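Fimbrial subunit type 1 (Actinomyces oris, PDB 3UXF) forms the shaft of type 1 fimbriae on the bacterial surface as their major subunit, and is linked to the cell wall and to cell adhesion. Local coordinates at residues T262-K266 and D267-A271; A302-D305 and A306-L310; D368-K371 and Y372-A375; P403-G407 and G408-F412. All blocks are in the same frame, centred on the assembly; numbering follows the deposited sequence.

Contact 1. Residues T262-K266 and D267-A271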
loop_
_atom_site.group_PDB
_atom_site.type_symbol
_atom_site.label_atom_id
_atom_site.label_comp_id
_atom_site.label_asym_id
_atom_site.label_seq_id
_atom_site.Cartn_x
_atom_site.Cartn_y
_atom_site.Cartn_z
ATOM N N THR A 262 5.604 -11.676 -15.746
ATOM C CA THR A 262 5.225 -10.344 -16.209
ATOM C C THR A 262 4.430 -10.439 -17.496
ATOM O O THR A 262 4.504 -11.445 -18.219
ATOM C CB THR A 262 6.415 -9.388 -16.457
ATOM O OG1 THR A 262 7.332 -9.969 -17.406
ATOM C CG2 THR A 262 7.167 -9.123 -15.167
ATOM N N ALA A 263 3.669 -9.391 -17.784
ATOM C CA ALA A 263 2.804 -9.407 -18.972
ATOM C C ALA A 263 2.539 -7.977 -19.423
ATOM O O ALA A 263 2.421 -7.063 -18.602
ATOM C CB ALA A 263 1.491 -10.141 -18.691
ATOM N N GLU A 264 2.403 -7.795 -20.736
ATOM C CA GLU A 264 1.971 -6.524 -21.268
ATOM C C GLU A 264 0.488 -6.297 -20.991
ATOM O O GLU A 264 -0.334 -7.200 -21.096
ATOM C CB GLU A 264 2.214 -6.518 -22.774
ATOM C CG GLU A 264 3.591 -6.098 -23.195
ATOM C CD GLU A 264 3.521 -4.834 -24.025
ATOM O OE1 GLU A 264 3.038 -4.925 -25.180
ATOM O OE2 GLU A 264 3.905 -3.753 -23.508
ATOM N N GLY A 265 0.131 -5.065 -20.672
ATOM C CA GLY A 265 -1.240 -4.728 -20.450
ATOM C C GLY A 265 -1.689 -3.614 -21.377
ATOM O O GLY A 265 -0.937 -3.149 -22.271
ATOM N N LYS A 266 -2.908 -3.172 -21.134
ATOM C CA LYS A 266 -3.546 -2.177 -21.992
ATOM C C LYS A 266 -2.989 -0.796 -21.718
ATOM O O LYS A 266 -2.412 -0.178 -22.610
ATOM C CB LYS A 266 -5.063 -2.216 -21.786
ATOM C CG LYS A 266 -5.881 -1.185 -22.561
ATOM C CD LYS A 266 -7.355 -1.282 -22.095
ATOM C CE LYS A 266 -8.296 -0.356 -22.850
ATOM N NZ LYS A 266 -8.108 1.073 -22.488
ATOM N N ASP A 267 -3.152 -0.332 -20.478
ATOM C CA ASP A 267 -2.691 0.990 -20.074
ATOM C C ASP A 267 -1.538 0.894 -19.086
ATOM O O ASP A 267 -0.952 1.913 -18.701
ATOM C CB ASP A 267 -3.811 1.766 -19.422
ATOM C CG ASP A 267 -4.918 2.142 -20.416
ATOM O OD1 ASP A 267 -4.610 2.283 -21.610
ATOM O OD2 ASP A 267 -6.069 2.289 -19.976
ATOM N N HIS A 268 -1.241 -0.334 -18.693
ATOM C CA HIS A 268 -0.174 -0.621 -17.729
ATOM C C HIS A 268 0.426 -1.936 -18.145
ATOM O O HIS A 268 -0.137 -2.652 -18.981
ATOM C CB HIS A 268 -0.788 -0.853 -16.350
ATOM C CG HIS A 268 -1.636 0.281 -15.889
ATOM N ND1 HIS A 268 -2.989 0.352 -16.138
ATOM C CD2 HIS A 268 -1.322 1.380 -15.164
ATOM C CE1 HIS A 268 -3.473 1.451 -15.586
ATOM N NE2 HIS A 268 -2.483 2.089 -14.993
ATOM N N ASN A 269 1.547 -2.291 -17.534
ATOM C CA ASN A 269 1.991 -3.673 -17.574
ATOM C C ASN A 269 1.813 -4.287 -16.207
ATOM O O ASN A 269 1.254 -3.646 -15.306
ATOM C CB ASN A 269 3.443 -3.772 -18.015
ATOM C CG ASN A 269 3.637 -3.210 -19.399
ATOM O OD1 ASN A 269 2.808 -3.435 -20.270
ATOM N ND2 ASN A 269 4.721 -2.456 -19.602
ATOM N N TRP A 270 2.190 -5.558 -16.103
ATOM C CA TRP A 270 1.774 -6.347 -14.946
ATOM C C TRP A 270 2.876 -7.291 -14.500
ATOM O O TRP A 270 3.597 -7.871 -15.317
ATOM C CB TRP A 270 0.529 -7.174 -15.287
ATOM C CG TRP A 270 -0.617 -6.347 -15.641
ATOM C CD1 TRP A 270 -1.012 -5.978 -16.915
ATOM C CD2 TRP A 270 -1.560 -5.759 -14.744
ATOM N NE1 TRP A 270 -2.133 -5.206 -16.841
ATOM C CE2 TRP A 270 -2.500 -5.050 -15.528
ATOM C CE3 TRP A 270 -1.715 -5.763 -13.349
ATOM C CZ2 TRP A 270 -3.576 -4.350 -14.975
ATOM C CZ3 TRP A 270 -2.809 -5.066 -12.806
ATOM C CH2 TRP A 270 -3.714 -4.367 -13.620
ATOM N N ALA A 271 3.057 -7.415 -13.171
ATOM C CA ALA A 271 4.039 -8.346 -12.631
ATOM C C ALA A 271 3.361 -9.086 -11.500
ATOM O O ALA A 271 2.812 -8.458 -10.600
ATOM C CB ALA A 271 5.231 -7.591 -12.077
HETATM O O HOH W 1 5.216 -1.777 -22.632
HETATM O O HOH W 2 -4.160 -4.824 -19.149
HETATM O O HOH W 3 -6.254 2.935 -23.612
#
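A263 and W270 face each other across this hairpin and exchange two backbone hydrogen bonds. A263 N donates to W270 O at 2.9 Å, and W270 N returns a bond to A263 O. T262 lies opposite A271 in a non-hydrogen-bonded pair, where T262 CA makes a CA-H...O contact with W270 O. Nearer the turn a side chain takes over from the backbone. N269 OD1 accepts from G265 N at 3.2 Å, in the amide plane and on a lone pair. N269 CG stands beside its own backbone N (chi1 -61°), which brings the amide alongside E264. A water joins E264 OE2 to N269 ND2, the other end of that amide.

On the other face, the edge of the W270 indole points at G265 CA, 3.7 Å from NE1. A second water accepts from both W270 NE1 and K266 N. The charged pair is looser: K266 NZ and D267 OD2 form a weak salt bridge at 3.5 Å, and a third water spans K266 NZ and D267 OD1.

K231 NZ binds the carbonyls of G265 and K266 from outside the turn. The arrangement is that of an antiparallel beta hairpin, joining strands 258-264 and 269-275, with 224-229 next to 269-275.

Contact 2. Residues A302-D305 and A306-L310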
loop_
_atom_site.group_PDB
_atom_site.type_symbol
_atom_site.label_atom_id
_atom_site.label_comp_id
_atom_site.label_asym_id
_atom_site.label_seq_id
_atom_site.Cartn_x
_atom_site.Cartn_y
_atom_site.Cartn_z
ATOM N N ALA A 302 12.694 -1.072 -9.862
ATOM C CA ALA A 302 12.184 -0.475 -11.077
ATOM C C ALA A 302 13.287 0.280 -11.797
ATOM O O ALA A 302 13.991 1.083 -11.204
ATOM C CB ALA A 302 11.044 0.466 -10.754
ATOM N N LYS A 303 13.428 0.011 -13.089
ATOM C CA LYS A 303 14.469 0.634 -13.890
ATOM C C LYS A 303 13.832 1.333 -15.059
ATOM O O LYS A 303 12.745 0.937 -15.514
ATOM C CB LYS A 303 15.351 -0.469 -14.458
ATOM C CG LYS A 303 16.071 -1.339 -13.422
ATOM C CD LYS A 303 17.201 -0.632 -12.768
ATOM C CE LYS A 303 18.132 -1.622 -12.037
ATOM N NZ LYS A 303 17.631 -2.216 -10.732
ATOM N N PHE A 304 14.527 2.344 -15.587
ATOM C CA PHE A 304 13.999 3.189 -16.646
ATOM C C PHE A 304 15.054 3.392 -17.728
ATOM O O PHE A 304 16.236 3.299 -17.462
ATOM C CB PHE A 304 13.658 4.588 -16.091
ATOM C CG PHE A 304 12.709 4.538 -14.901
ATOM C CD1 PHE A 304 11.351 4.468 -15.098
ATOM C CD2 PHE A 304 13.232 4.574 -13.617
ATOM C CE1 PHE A 304 10.472 4.398 -13.988
ATOM C CE2 PHE A 304 12.361 4.516 -12.509
ATOM C CZ PHE A 304 10.999 4.427 -12.710
ATOM N N ASP A 305 14.609 3.758 -18.923
ATOM C CA ASP A 305 15.560 4.386 -19.842
ATOM C C ASP A 305 15.939 5.722 -19.219
ATOM O O ASP A 305 15.071 6.412 -18.652
ATOM C CB ASP A 305 14.903 4.639 -21.190
ATOM C CG ASP A 305 14.624 3.358 -21.942
ATOM O OD1 ASP A 305 15.462 2.421 -21.852
ATOM O OD2 ASP A 305 13.574 3.291 -22.618
ATOM N N ALA A 306 17.195 6.105 -19.359
ATOM C CA ALA A 306 17.659 7.358 -18.781
ATOM C C ALA A 306 16.794 8.539 -19.163
ATOM O O ALA A 306 16.516 9.374 -18.296
ATOM C CB ALA A 306 19.125 7.622 -19.140
ATOM N N ALA A 307 16.342 8.627 -20.414
ATOM C CA ALA A 307 15.591 9.809 -20.820
ATOM C C ALA A 307 14.099 9.703 -20.625
ATOM O O ALA A 307 13.340 10.454 -21.234
ATOM C CB ALA A 307 15.920 10.162 -22.279
ATOM N N VAL A 308 13.675 8.786 -19.731
ATOM C CA VAL A 308 12.252 8.581 -19.480
ATOM C C VAL A 308 11.522 9.875 -19.167
ATOM O O VAL A 308 12.031 10.717 -18.441
ATOM C CB VAL A 308 12.049 7.612 -18.306
ATOM C CG1 VAL A 308 12.738 8.120 -17.027
ATOM C CG2 VAL A 308 10.569 7.351 -18.044
ATOM N N ASN A 309 10.321 10.032 -19.711
ATOM C CA ASN A 309 9.548 11.209 -19.397
ATOM C C ASN A 309 8.784 10.957 -18.119
ATOM O O ASN A 309 7.667 10.468 -18.139
ATOM C CB ASN A 309 8.609 11.542 -20.531
ATOM C CG ASN A 309 7.787 12.774 -20.247
ATOM O OD1 ASN A 309 7.807 13.318 -19.144
ATOM N ND2 ASN A 309 7.042 13.216 -21.246
ATOM N N LEU A 310 9.415 11.282 -16.998
ATOM C CA LEU A 310 8.804 11.090 -15.688
ATOM C C LEU A 310 8.111 12.329 -15.146
ATOM O O LEU A 310 7.712 12.347 -13.968
ATOM C CB LEU A 310 9.870 10.624 -14.662
ATOM C CG LEU A 310 10.184 9.128 -14.562
ATOM C CD1 LEU A 310 11.281 8.836 -13.520
ATOM C CD2 LEU A 310 8.993 8.271 -14.227
#
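A type I beta turn runs from D305 to V308, in the loop between strands 295-302 and 312-321. F304, just before the turn, meets V308 at its end. The turn is closed by one backbone hydrogen bond, V308 N to D305 O at 3.0 Å. The donor stands well above the carbonyl plane, 51° out of it, and the N-H...O angle is 150°.

The side-chain contacts are apolar. F304 CB touches V308 CG1 at 3.8 Å, and the two side chains cross obliquely. V308 CG1 sits between its own backbone N and carbonyl carbon (chi1 58°). There it touches both F304 CB and D305 O, the latter at 3.3 Å. The other branch, V308 CG2, approaches F304 CD1 at 4.2 Å. L310 comes in farther along the phenyl ring and nearly at a right angle to F304. Its CD1 methyl lies over one face of the ring, while CD2 is 4.2 Å from F304 CE1.

I233 and I201 also touch F304. F304 and L310 are buried, and V308 is partly exposed. On the exposed rim of the turn, D305 OD1 forms a salt bridge with K234 NZ. N309 is the centre of an inverse gamma turn, and R232 NH1 donates to its carbonyl O. The whole is a tight turn in a strand-to-strand loop of a beta-rich domain, with F304, V308 and L310 turned toward each other and the alanines at its corners pointing away.

Contact 3. Residues D368-K371 and Y372-A375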
loop_
_atom_site.group_PDB
_atom_site.type_symbol
_atom_site.label_atom_id
_atom_site.label_comp_id
_atom_site.label_asym_id
_atom_site.label_seq_id
_atom_site.Cartn_x
_atom_site.Cartn_y
_atom_site.Cartn_z
ATOM N N ASP A 368 19.017 41.263 -26.631
ATOM C CA ASP A 368 19.533 40.119 -27.384
ATOM C C ASP A 368 19.829 38.963 -26.418
ATOM O O ASP A 368 20.957 38.831 -25.953
ATOM C CB ASP A 368 20.793 40.496 -28.156
ATOM C CG ASP A 368 21.330 39.344 -28.996
ATOM O OD1 ASP A 368 20.674 38.273 -29.022
ATOM O OD2 ASP A 368 22.392 39.512 -29.628
ATOM N N LYS A 369 18.821 38.142 -26.157
ATOM C CA LYS A 369 18.938 37.040 -25.192
ATOM C C LYS A 369 19.985 36.003 -25.603
ATOM O O LYS A 369 20.409 35.181 -24.765
ATOM C CB LYS A 369 17.606 36.313 -25.003
ATOM C CG LYS A 369 16.410 37.163 -24.610
ATOM C CD LYS A 369 16.757 38.071 -23.487
ATOM C CE LYS A 369 15.516 38.783 -22.983
ATOM N NZ LYS A 369 15.908 39.744 -21.905
ATOM N N THR A 370 20.377 35.983 -26.874
ATOM C CA THR A 370 21.359 34.990 -27.315
ATOM C C THR A 370 22.734 35.233 -26.683
ATOM O O THR A 370 23.569 34.334 -26.643
ATOM C CB THR A 370 21.480 34.887 -28.863
ATOM O OG1 THR A 370 22.194 36.028 -29.367
ATOM C CG2 THR A 370 20.117 34.777 -29.496
ATOM N N LYS A 371 22.963 36.433 -26.152
ATOM C CA LYS A 371 24.204 36.721 -25.455
ATOM C C LYS A 371 24.324 35.916 -24.143
ATOM O O LYS A 371 25.400 35.849 -23.553
ATOM C CB LYS A 371 24.313 38.220 -25.142
ATOM C CG LYS A 371 24.464 39.108 -26.394
ATOM C CD LYS A 371 25.781 38.873 -27.098
ATOM C CE LYS A 371 25.817 39.605 -28.465
ATOM N NZ LYS A 371 26.985 39.185 -29.308
ATOM N N TYR A 372 23.212 35.333 -23.705
ATOM C CA TYR A 372 23.206 34.502 -22.484
ATOM C C TYR A 372 23.223 33.008 -22.808
ATOM O O TYR A 372 23.098 32.167 -21.898
ATOM C CB TYR A 372 21.992 34.852 -21.622
ATOM C CG TYR A 372 21.980 36.322 -21.238
ATOM C CD1 TYR A 372 22.995 36.859 -20.482
ATOM C CD2 TYR A 372 20.945 37.155 -21.659
ATOM C CE1 TYR A 372 23.003 38.219 -20.156
ATOM C CE2 TYR A 372 20.930 38.506 -21.333
ATOM C CZ TYR A 372 21.961 39.020 -20.581
ATOM O OH TYR A 372 21.977 40.344 -20.204
ATOM N N ASN A 373 23.372 32.649 -24.085
ATOM C CA ASN A 373 23.600 31.251 -24.460
ATOM C C ASN A 373 25.015 30.788 -24.164
ATOM O O ASN A 373 25.945 31.595 -24.060
ATOM C CB ASN A 373 23.308 31.068 -25.959
ATOM C CG ASN A 373 21.844 31.201 -26.281
ATOM O OD1 ASN A 373 20.973 31.000 -25.413
ATOM N ND2 ASN A 373 21.544 31.544 -27.550
ATOM N N GLY A 374 25.184 29.474 -24.016
ATOM C CA GLY A 374 26.471 28.883 -23.755
ATOM C C GLY A 374 26.888 28.853 -22.296
ATOM O O GLY A 374 27.996 28.455 -21.982
ATOM N N ALA A 375 26.006 29.296 -21.412
ATOM C CA ALA A 375 26.244 29.133 -19.996
ATOM C C ALA A 375 25.981 27.669 -19.660
ATOM O O ALA A 375 25.020 27.079 -20.156
ATOM C CB ALA A 375 25.285 30.033 -19.182
#
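K369 and T370 each offer a backbone carbonyl to a residue three positions on, the pattern of a 3-10 turn. Just ahead of them, D368 holds the start of the turn. Its carbonyl O accepts from K371 N, the first bond of the 3-10 series. Its OD1 accepts from T370 N at 3.2 Å, which makes an Asx turn, and from T370 OG1 at 2.7 Å. Both donors reach OD1 from the same face of the carboxylate. T370 OG1 lies between its own backbone N and carbonyl carbon (chi1 74°), and this places the hydroxyl beside D368.

K369 O accepts from Y372 N at 3.0 Å. The same oxygen is 3.5 Å from Y372 CB and 3.7 Å from CD2, so the ring starts close against the turn. T370 O accepts from N373 N at 3.1 Å, with the donor 67° out of the carbonyl plane. The N373 amide folds back over T370: ND2 is 3.6 Å from T370 CB, and the side chains cross at a slant. At K371, the peptide carbon lies 3.8 Å from Y372 CG.

The polar ends of Y372 and N373 find partners elsewhere. Y372 OH bonds to D364 OD1 and L366 N, and N373 ND2 donates to G416 O. The chemistry implies a short turn set by backbone bonds and a shared carboxylate oxygen, with the tyrosine and asparagine tying it to the residues before it and to the residues around G416.

Contact 4. Residues P403-G407 and G408-F412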
loop_
_atom_site.group_PDB
_atom_site.type_symbol
_atom_site.label_atom_id
_atom_site.label_comp_id
_atom_site.label_asym_id
_atom_site.label_seq_id
_atom_site.Cartn_x
_atom_site.Cartn_y
_atom_site.Cartn_z
ATOM N N PRO A 403 28.204 15.762 -9.230
ATOM C CA PRO A 403 26.866 16.307 -9.477
ATOM C C PRO A 403 25.883 15.181 -9.768
ATOM O O PRO A 403 26.247 14.003 -9.958
ATOM C CB PRO A 403 27.073 17.162 -10.735
ATOM C CG PRO A 403 28.143 16.435 -11.498
ATOM C CD PRO A 403 29.095 15.984 -10.384
ATOM N N LEU A 404 24.609 15.548 -9.791
ATOM C CA LEU A 404 23.556 14.599 -10.112
ATOM C C LEU A 404 23.493 14.244 -11.585
ATOM O O LEU A 404 23.716 15.085 -12.478
ATOM C CB LEU A 404 22.201 15.192 -9.719
ATOM C CG LEU A 404 21.982 15.508 -8.255
ATOM C CD1 LEU A 404 20.644 16.205 -8.163
ATOM C CD2 LEU A 404 21.985 14.218 -7.412
ATOM N N THR A 405 23.123 12.986 -11.847
ATOM C CA THR A 405 22.785 12.587 -13.196
ATOM C C THR A 405 21.273 12.660 -13.301
ATOM O O THR A 405 20.560 12.024 -12.513
ATOM C CB THR A 405 23.246 11.128 -13.456
ATOM O OG1 THR A 405 24.683 11.072 -13.392
ATOM C CG2 THR A 405 22.787 10.633 -14.838
ATOM N N ILE A 406 20.790 13.484 -14.225
ATOM C CA ILE A 406 19.365 13.803 -14.354
ATOM C C ILE A 406 19.021 13.491 -15.807
ATOM O O ILE A 406 19.550 14.112 -16.736
ATOM C CB ILE A 406 19.161 15.303 -14.101
ATOM C CG1 ILE A 406 19.654 15.678 -12.697
ATOM C CG2 ILE A 406 17.707 15.648 -14.303
ATOM C CD1 ILE A 406 19.805 17.217 -12.485
ATOM N N GLY A 407 18.143 12.522 -16.009
ATOM C CA GLY A 407 17.789 12.118 -17.366
ATOM C C GLY A 407 19.005 11.640 -18.145
ATOM O O GLY A 407 19.075 11.829 -19.365
ATOM N N GLY A 408 19.959 11.042 -17.446
ATOM C CA GLY A 408 21.208 10.593 -18.055
ATOM C C GLY A 408 22.229 11.677 -18.368
ATOM O O GLY A 408 23.245 11.373 -18.989
ATOM N N GLU A 409 21.978 12.916 -17.943
ATOM C CA GLU A 409 22.875 14.017 -18.232
ATOM C C GLU A 409 23.399 14.677 -16.972
ATOM O O GLU A 409 22.714 14.666 -15.943
ATOM C CB GLU A 409 22.122 15.070 -19.048
ATOM C CG GLU A 409 21.571 14.528 -20.369
ATOM C CD GLU A 409 22.671 14.075 -21.335
ATOM O OE1 GLU A 409 23.827 14.536 -21.226
ATOM O OE2 GLU A 409 22.377 13.240 -22.213
ATOM N N LYS A 410 24.593 15.270 -17.050
ATOM C CA LYS A 410 25.121 15.983 -15.899
ATOM C C LYS A 410 25.309 17.455 -16.166
ATOM O O LYS A 410 25.467 18.201 -15.208
ATOM C CB LYS A 410 26.467 15.424 -15.418
ATOM C CG LYS A 410 26.365 14.070 -14.746
ATOM C CD LYS A 410 27.739 13.530 -14.319
ATOM C CE LYS A 410 28.349 12.716 -15.455
ATOM N NZ LYS A 410 29.820 12.430 -15.294
ATOM N N THR A 411 25.309 17.869 -17.428
ATOM C CA THR A 411 25.639 19.268 -17.767
ATOM C C THR A 411 24.555 19.857 -18.627
ATOM O O THR A 411 24.078 19.208 -19.574
ATOM C CB THR A 411 27.020 19.378 -18.463
ATOM O OG1 THR A 411 28.027 18.816 -17.616
ATOM C CG2 THR A 411 27.364 20.846 -18.738
ATOM N N PHE A 412 24.116 21.077 -18.304
ATOM C CA PHE A 412 22.970 21.661 -18.971
ATOM C C PHE A 412 23.406 23.002 -19.540
ATOM O O PHE A 412 23.937 23.831 -18.797
ATOM C CB PHE A 412 21.790 21.788 -17.984
ATOM C CG PHE A 412 21.392 20.484 -17.444
ATOM C CD1 PHE A 412 22.040 19.967 -16.331
ATOM C CD2 PHE A 412 20.491 19.679 -18.129
ATOM C CE1 PHE A 412 21.757 18.668 -15.864
ATOM C CE2 PHE A 412 20.191 18.399 -17.675
ATOM C CZ PHE A 412 20.821 17.894 -16.548
HETATM O O HOH W 4 24.179 17.840 -12.872
HETATM O O HOH W 5 20.254 11.162 -21.741
#
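The F412 ring meets I406 in two ways. I406 O lies at the ring edge, in plane and 4.0 Å from F412 CZ, and a water also sits at the edge in plane. I406 CB approaches the same CZ at 3.9 Å, obliquely, and the two side chains cross at about a right angle. I422 of strand 419-426 touches both of them.

Two backbone bonds hold I406 and E409 together as a hydrogen-bonded antiparallel pair. I406 N to E409 O is 2.8 Å and almost straight (175°), in the carbonyl plane. E409 N to I406 O is 3.0 Å, with the donor far above the carbonyl plane. This second bond closes a type I' beta turn with G407 and G408 at its corners; the first completes the pair. Both glycines have positive phi, as this turn type requires. The turn belongs to the loop between strands 388-391 and 412-413, in the prealbumin-like domain.

Around the turn, T405 splits its branches. CG2 is anti to the backbone N and packs on G408 CA at 3.6 Å, while OG1 lies 3.7 Å from K410 CG. The aliphatic part of K410 then runs on to P403, CD to CG at 4.1 Å. One water lies within bonding distance of both L404 O and K410 O. Another donates to G407 O and to E409 OE2.

In the fold
The four contacts follow one another along the chain, from contact 1 to contact 4. Contact 1 is a hairpin of a mixed sheet. Contact 2 lies in the loop that leads into strand 312-321 of that same sheet, and their centres are about 17 Å apart. Contacts 3 and 4 both fall in the prealbumin-like domain, with centres about 21 Å apart, in loops that flank strands 376-385 and 388-391. Contacts 2 and 4 touch: A306 CB packs on G408 CA at 3.8 Å. Two turns distant in sequence thus meet, joining the 302-310 loop to the prealbumin-like region. Contacts 1 and 3 are the farthest apart, about 45 Å between centres, in keeping with an elongated pilin.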